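Local coordinates for DNA repair protein RAD2 (Saccharomyces cerevisiae, PDB 4Q0W) that cuts single-stranded DNA as a metal-dependent endonuclease of the XPG/RAD2 family, making an incision essential to excision repair of damaged DNA, at residues A261-L266 against N287-D292; K267-W272 against K295-N300. All blocks are in the same frame, centred on the assembly; numbering follows the deposited sequence. Where two conformers were deposited one is given.

Contact 1 (A261-L266 against N287-D292); sequences AEFGNL and NKFEKD
E290, whose carboxylate reaches the ring of F263, is tied down at its backbone: its N donates to N287 OD1 at 2.9 Å. This is an N-cap bond, nearly straight at 163° and with the donor almost on the extension of the side-chain C=O of N287, and it secures the first turn of helix 288-299. Facing it is the last turn of helix 253-263, and side chains do all the touching, since the closest CA atoms, those of E262 and F289, stay 9.2 Å apart. The F289 ring is the centrepiece. With CG anti to the backbone N (chi1 170°), it extends toward the facing helix, where E262 slides past it in the opposite direction. E262 CB and CG each come within 3.6 Å of F289 CE2, so the aliphatic part of the glutamate supplies the packing, while the chain bends at chi2 and its carboxylate plane stands 66° from the ring. The same F289 CE2 has F263 CE2 4.0 Å away, at the edge of the F289 ring and near its plane. E290, extended beyond CG, brings OE2 to 4.0 Å from F263 CE1, the carboxylate and ring planes nearly parallel. Beyond the pair, F289 also rests on E258, and K288 NZ makes a salt bridge to a phosphate of the bound DNA. An alanine in place of F289 would probably open a gap between the two helices, leaving the methylenes of E262 and the ring of F263 without their partner. With E262 OE1 and E290 OE2 6.3 Å apart and no opposing charge bridging the segments, the junction relies on aromatic and aliphatic surface, and its two acids are likely to repel each other mildly.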
loop_
_atom_site.group_PDB
_atom_site.type_symbol
_atom_site.label_atom_id
_atom_site.label_comp_id
_atom_site.label_asym_id
_atom_site.label_seq_id
_atom_site.Cartn_x
_atom_site.Cartn_y
_atom_site.Cartn_z
ATOM N N ALA A 261 -16.420 -14.010 -7.703
ATOM C CA ALA A 261 -17.179 -14.836 -6.763
ATOM C C ALA A 261 -18.636 -14.381 -6.654
ATOM O O ALA A 261 -19.557 -15.199 -6.682
ATOM C CB ALA A 261 -16.511 -14.830 -5.387
ATOM N N GLU A 262 -18.844 -13.075 -6.538
ATOM C CA GLU A 262 -20.189 -12.563 -6.309
ATOM C C GLU A 262 -21.053 -12.518 -7.571
ATOM O O GLU A 262 -22.250 -12.756 -7.489
ATOM C CB GLU A 262 -20.145 -11.196 -5.628
ATOM C CG GLU A 262 -21.249 -10.980 -4.581
ATOM C CD GLU A 262 -20.996 -11.736 -3.278
ATOM O OE1 GLU A 262 -21.434 -11.247 -2.213
ATOM O OE2 GLU A 262 -20.357 -12.813 -3.314
ATOM N N PHE A 263 -20.458 -12.246 -8.732
ATOM C CA PHE A 263 -21.239 -12.128 -9.966
ATOM C C PHE A 263 -21.126 -13.313 -10.935
ATOM O O PHE A 263 -21.930 -13.448 -11.872
ATOM C CB PHE A 263 -20.914 -10.799 -10.674
ATOM C CG PHE A 263 -21.246 -9.595 -9.844
ATOM C CD1 PHE A 263 -22.549 -9.108 -9.799
ATOM C CD2 PHE A 263 -20.273 -8.973 -9.072
ATOM C CE1 PHE A 263 -22.870 -8.000 -9.014
ATOM C CE2 PHE A 263 -20.591 -7.860 -8.282
ATOM C CZ PHE A 263 -21.893 -7.377 -8.258
ATOM N N GLY A 264 -20.133 -14.169 -10.721
ATOM C CA GLY A 264 -19.942 -15.302 -11.607
ATOM C C GLY A 264 -19.155 -14.961 -12.860
ATOM O O GLY A 264 -18.199 -15.662 -13.212
ATOM N N ASN A 265 -19.564 -13.897 -13.546
ATOM C CA ASN A 265 -18.841 -13.423 -14.721
ATOM C C ASN A 265 -18.990 -11.916 -14.944
ATOM O O ASN A 265 -19.820 -11.268 -14.301
ATOM C CB ASN A 265 -19.211 -14.228 -15.983
ATOM C CG ASN A 265 -20.648 -13.976 -16.468
ATOM O OD1 ASN A 265 -21.182 -12.857 -16.394
ATOM N ND2 ASN A 265 -21.274 -15.030 -16.980
ATOM N N LEU A 266 -18.212 -11.382 -15.884
ATOM C CA LEU A 266 -18.117 -9.944 -16.093
ATOM C C LEU A 266 -19.374 -9.352 -16.724
ATOM O O LEU A 266 -19.684 -8.185 -16.503
ATOM C CB LEU A 266 -16.904 -9.621 -16.976
ATOM C CG LEU A 266 -15.542 -9.992 -16.371
ATOM C CD1 LEU A 266 -14.406 -9.551 -17.274
ATOM C CD2 LEU A 266 -15.386 -9.382 -14.976
ATOM N N ASN A 287 -27.173 -5.015 -1.233
ATOM C CA ASN A 287 -26.563 -5.197 0.075
ATOM C C ASN A 287 -25.348 -4.310 0.315
ATOM O O ASN A 287 -25.054 -3.404 -0.472
ATOM C CB ASN A 287 -26.216 -6.673 0.305
ATOM C CG ASN A 287 -25.367 -7.262 -0.811
ATOM O OD1 ASN A 287 -24.556 -6.566 -1.424
ATOM N ND2 ASN A 287 -25.550 -8.551 -1.077
ATOM N N LYS A 288 -24.650 -4.580 1.413
ATOM C CA LYS A 288 -23.477 -3.812 1.796
ATOM C C LYS A 288 -22.402 -3.905 0.724
ATOM O O LYS A 288 -21.921 -2.880 0.231
ATOM C CB LYS A 288 -22.929 -4.333 3.123
ATOM C CG LYS A 288 -21.817 -3.489 3.718
ATOM C CD LYS A 288 -22.369 -2.241 4.380
ATOM C CE LYS A 288 -21.314 -1.575 5.252
ATOM N NZ LYS A 288 -20.050 -1.311 4.504
ATOM N N PHE A 289 -22.041 -5.137 0.362
ATOM C CA PHE A 289 -20.997 -5.383 -0.631
ATOM C C PHE A 289 -21.258 -4.632 -1.931
ATOM O O PHE A 289 -20.366 -3.971 -2.465
ATOM C CB PHE A 289 -20.854 -6.876 -0.925
ATOM C CG PHE A 289 -19.975 -7.168 -2.108
ATOM C CD1 PHE A 289 -18.595 -7.052 -2.006
ATOM C CD2 PHE A 289 -20.528 -7.526 -3.330
ATOM C CE1 PHE A 289 -17.778 -7.297 -3.095
ATOM C CE2 PHE A 289 -19.723 -7.778 -4.425
ATOM C CZ PHE A 289 -18.343 -7.661 -4.310
ATOM N N GLU A 290 -22.489 -4.724 -2.419
ATOM C CA GLU A 290 -22.880 -4.091 -3.671
ATOM C C GLU A 290 -22.937 -2.562 -3.598
ATOM O O GLU A 290 -22.538 -1.877 -4.549
ATOM C CB GLU A 290 -24.210 -4.679 -4.164
ATOM C CG GLU A 290 -24.093 -6.162 -4.554
ATOM C CD GLU A 290 -25.380 -6.748 -5.122
ATOM O OE1 GLU A 290 -26.466 -6.189 -4.849
ATOM O OE2 GLU A 290 -25.297 -7.773 -5.843
ATOM N N LYS A 291 -23.437 -2.031 -2.483
ATOM C CA LYS A 291 -23.485 -0.583 -2.285
ATOM C C LYS A 291 -22.074 -0.005 -2.141
ATOM O O LYS A 291 -21.773 1.068 -2.677
ATOM C CB LYS A 291 -24.341 -0.223 -1.066
ATOM N N ASP A 292 -21.209 -0.722 -1.430
ATOM C CA ASP A 292 -19.820 -0.302 -1.279
ATOM C C ASP A 292 -19.054 -0.419 -2.601
ATOM O O ASP A 292 -18.310 0.490 -2.985
ATOM C CB ASP A 292 -19.113 -1.132 -0.202
ATOM C CG ASP A 292 -19.632 -0.850 1.202
ATOM O OD1 ASP A 292 -20.300 0.190 1.405
ATOM O OD2 ASP A 292 -19.357 -1.674 2.106
#

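Contact 2 (K267-W272 against K295-N300); sequences KNFKDW and KKLVNN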
loop_
_atom_site.group_PDB
_atom_site.type_symbol
_atom_site.label_atom_id
_atom_site.label_comp_id
_atom_site.label_asym_id
_atom_site.label_seq_id
_atom_site.Cartn_x
_atom_site.Cartn_y
_atom_site.Cartn_z
ATOM N N LYS A 267 -20.074 -10.141 -17.536
ATOM C CA LYS A 267 -21.332 -9.686 -18.133
ATOM C C LYS A 267 -22.353 -9.423 -17.030
ATOM O O LYS A 267 -23.002 -8.363 -17.000
ATOM C CB LYS A 267 -21.880 -10.712 -19.137
ATOM C CG LYS A 267 -23.306 -10.380 -19.640
ATOM C CD LYS A 267 -23.334 -9.089 -20.473
ATOM C CE LYS A 267 -24.774 -8.679 -20.876
ATOM N NZ LYS A 267 -25.631 -9.839 -21.304
ATOM N N ASN A 268 -22.466 -10.375 -16.106
ATOM C CA ASN A 268 -23.342 -10.208 -14.952
ATOM C C ASN A 268 -22.937 -9.013 -14.096
ATOM O O ASN A 268 -23.791 -8.273 -13.601
ATOM C CB ASN A 268 -23.404 -11.494 -14.111
ATOM C CG ASN A 268 -23.889 -12.691 -14.916
ATOM O OD1 ASN A 268 -24.421 -12.532 -16.020
ATOM N ND2 ASN A 268 -23.700 -13.892 -14.375
ATOM N N PHE A 269 -21.632 -8.835 -13.917
ATOM C CA PHE A 269 -21.107 -7.702 -13.160
ATOM C C PHE A 269 -21.493 -6.401 -13.887
ATOM O O PHE A 269 -22.042 -5.479 -13.271
ATOM C CB PHE A 269 -19.582 -7.878 -12.993
ATOM C CG PHE A 269 -18.846 -6.662 -12.473
ATOM C CD1 PHE A 269 -19.202 -6.052 -11.275
ATOM C CD2 PHE A 269 -17.746 -6.168 -13.168
ATOM C CE1 PHE A 269 -18.489 -4.930 -10.797
ATOM C CE2 PHE A 269 -17.029 -5.052 -12.704
ATOM C CZ PHE A 269 -17.400 -4.436 -11.516
ATOM N N LYS A 270 -21.241 -6.340 -15.195
ATOM C CA LYS A 270 -21.561 -5.140 -15.967
ATOM C C LYS A 270 -23.046 -4.810 -15.880
ATOM O O LYS A 270 -23.418 -3.680 -15.560
ATOM C CB LYS A 270 -21.163 -5.280 -17.436
ATOM C CG LYS A 270 -21.617 -4.071 -18.278
ATOM C CD LYS A 270 -21.076 -4.108 -19.704
ATOM C CE LYS A 270 -21.712 -5.220 -20.542
ATOM N NZ LYS A 270 -21.083 -5.274 -21.914
ATOM N N ASP A 271 -23.889 -5.806 -16.140
ATOM C CA ASP A 271 -25.339 -5.604 -16.092
ATOM C C ASP A 271 -25.758 -5.057 -14.721
ATOM O O ASP A 271 -26.522 -4.087 -14.630
ATOM C CB ASP A 271 -26.090 -6.905 -16.425
ATOM C CG ASP A 271 -25.977 -7.287 -17.898
ATOM O OD1 ASP A 271 -25.638 -6.417 -18.729
ATOM O OD2 ASP A 271 -26.220 -8.471 -18.228
ATOM N N TRP A 272 -25.225 -5.647 -13.658
ATOM C CA TRP A 272 -25.515 -5.160 -12.308
ATOM C C TRP A 272 -25.157 -3.682 -12.122
ATOM O O TRP A 272 -25.951 -2.890 -11.609
ATOM C CB TRP A 272 -24.765 -5.985 -11.262
ATOM C CG TRP A 272 -24.722 -5.289 -9.951
ATOM C CD1 TRP A 272 -25.729 -5.227 -9.016
ATOM C CD2 TRP A 272 -23.635 -4.520 -9.419
ATOM N NE1 TRP A 272 -25.324 -4.471 -7.939
ATOM C CE2 TRP A 272 -24.044 -4.030 -8.158
ATOM C CE3 TRP A 272 -22.351 -4.217 -9.876
ATOM C CZ2 TRP A 272 -23.211 -3.249 -7.354
ATOM C CZ3 TRP A 272 -21.531 -3.433 -9.083
ATOM C CH2 TRP A 272 -21.963 -2.960 -7.834
ATOM N N LYS A 295 -20.155 2.359 -5.047
ATOM C CA LYS A 295 -19.573 3.636 -4.654
ATOM C C LYS A 295 -18.119 3.728 -5.109
ATOM O O LYS A 295 -17.673 4.765 -5.606
ATOM C CB LYS A 295 -19.675 3.826 -3.140
ATOM C CG LYS A 295 -19.823 5.276 -2.703
ATOM C CD LYS A 295 -18.513 6.048 -2.796
ATOM C CE LYS A 295 -18.725 7.411 -3.441
ATOM N NZ LYS A 295 -19.167 7.289 -4.861
ATOM N N LYS A 296 -17.388 2.632 -4.954
ATOM C CA LYS A 296 -15.993 2.584 -5.386
ATOM C C LYS A 296 -15.835 2.736 -6.907
ATOM O O LYS A 296 -14.957 3.470 -7.376
ATOM C CB LYS A 296 -15.341 1.280 -4.924
ATOM C CG LYS A 296 -13.918 1.114 -5.409
ATOM C CD LYS A 296 -13.257 -0.073 -4.733
ATOM C CE LYS A 296 -11.849 -0.274 -5.262
ATOM N NZ LYS A 296 -11.200 -1.437 -4.606
ATOM N N LEU A 297 -16.672 2.039 -7.675
ATOM C CA LEU A 297 -16.576 2.108 -9.135
ATOM C C LEU A 297 -16.901 3.521 -9.626
ATOM O O LEU A 297 -16.212 4.060 -10.497
ATOM C CB LEU A 297 -17.481 1.054 -9.790
ATOM C CG LEU A 297 -17.182 -0.409 -9.413
ATOM C CD1 LEU A 297 -18.351 -1.327 -9.771
ATOM C CD2 LEU A 297 -15.913 -0.911 -10.073
ATOM N N VAL A 298 -17.930 4.128 -9.041
ATOM C CA VAL A 298 -18.305 5.503 -9.383
ATOM C C VAL A 298 -17.141 6.455 -9.118
ATOM O O VAL A 298 -16.696 7.178 -10.020
ATOM C CB VAL A 298 -19.564 5.959 -8.623
ATOM C CG1 VAL A 298 -19.840 7.442 -8.865
ATOM C CG2 VAL A 298 -20.762 5.137 -9.058
ATOM N N ASN A 299 -16.622 6.424 -7.895
ATOM C CA ASN A 299 -15.491 7.270 -7.532
ATOM C C ASN A 299 -14.299 7.044 -8.453
ATOM O O ASN A 299 -13.572 7.985 -8.783
ATOM C CB ASN A 299 -15.095 7.065 -6.065
ATOM C CG ASN A 299 -14.007 8.034 -5.617
ATOM O OD1 ASN A 299 -12.872 7.634 -5.338
ATOM N ND2 ASN A 299 -14.343 9.318 -5.574
ATOM N N ASN A 300 -14.111 5.807 -8.899
ATOM C CA ASN A 300 -13.040 5.529 -9.857
ATOM C C ASN A 300 -13.428 5.791 -11.319
ATOM O O ASN A 300 -12.661 5.467 -12.225
ATOM C CB ASN A 300 -12.487 4.104 -9.679
ATOM C CG ASN A 300 -11.634 3.973 -8.424
ATOM O OD1 ASN A 300 -11.063 4.961 -7.955
ATOM N ND2 ASN A 300 -11.551 2.760 -7.868
#
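L297 CD1 is the hub of a small apolar contact, lying 3.7 Å from both CZ and CE1 of F269 and 3.9 Å from W272 CZ3. The two aromatic groups receive this methyl differently: it comes obliquely to the F269 ring, but meets the indole at its edge, near the ring plane. The second branch, L297 CD2, adds a looser approach to F269 CZ at 4.1 Å. Leucine and phenylalanine come from opposite directions, whereas the indole crosses the leucine at a slant. F269 and W272, three residues apart on helix 266-278, both hold CG anti to the backbone N (chi1 168° and 164°), which carries the ring ends over to helix 288-299. L297 starts out differently, with CG anti to its carbonyl carbon, and brings CD1 to both rings and CD2 to F269 alone. This is helix-to-helix packing in the helical part of the chain that follows helices 230-240 and 253-263, a pair consistent with the helix-two-turn-helix (H2TH) DNA-binding element of this nuclease family. One layer further out, L293, a turn before L297, touches both rings, while L304 and F308 pack on F269. The indole has polar supports as well: R294 makes a cation-pi contact with it and bonds W272 O through NH2, and W272 NE1 has a weak hydrogen bond to E286. Within helix 266-278, K267 NZ bridges D271 OD2 at 3.4 Å. Elsewhere on the leucine's helix, K295 and N299 lie against DNA phosphates and K296 against a sugar.

How the contacts relate
Helix 288-299 serves both contacts, its first turn in contact 1 and its last in contact 2, while helices 253-263 and 266-278 follow one another in the chain and supply the facing sides. The centres are 9 Å apart and joined through F263: its CE1 packs 3.4 Å from W272 CG, its CE2 3.8 Å from F269 CD1, and its O is probably hydrogen-bonded to N268 ND2 at 3.1 Å. Apolar packing therefore runs from F289 through F263, F269 and W272 to L297. Both contacts lie away from the metal-binding acidic residues, yet each comes within about 3 Å of the bound DNA at its nearest atom.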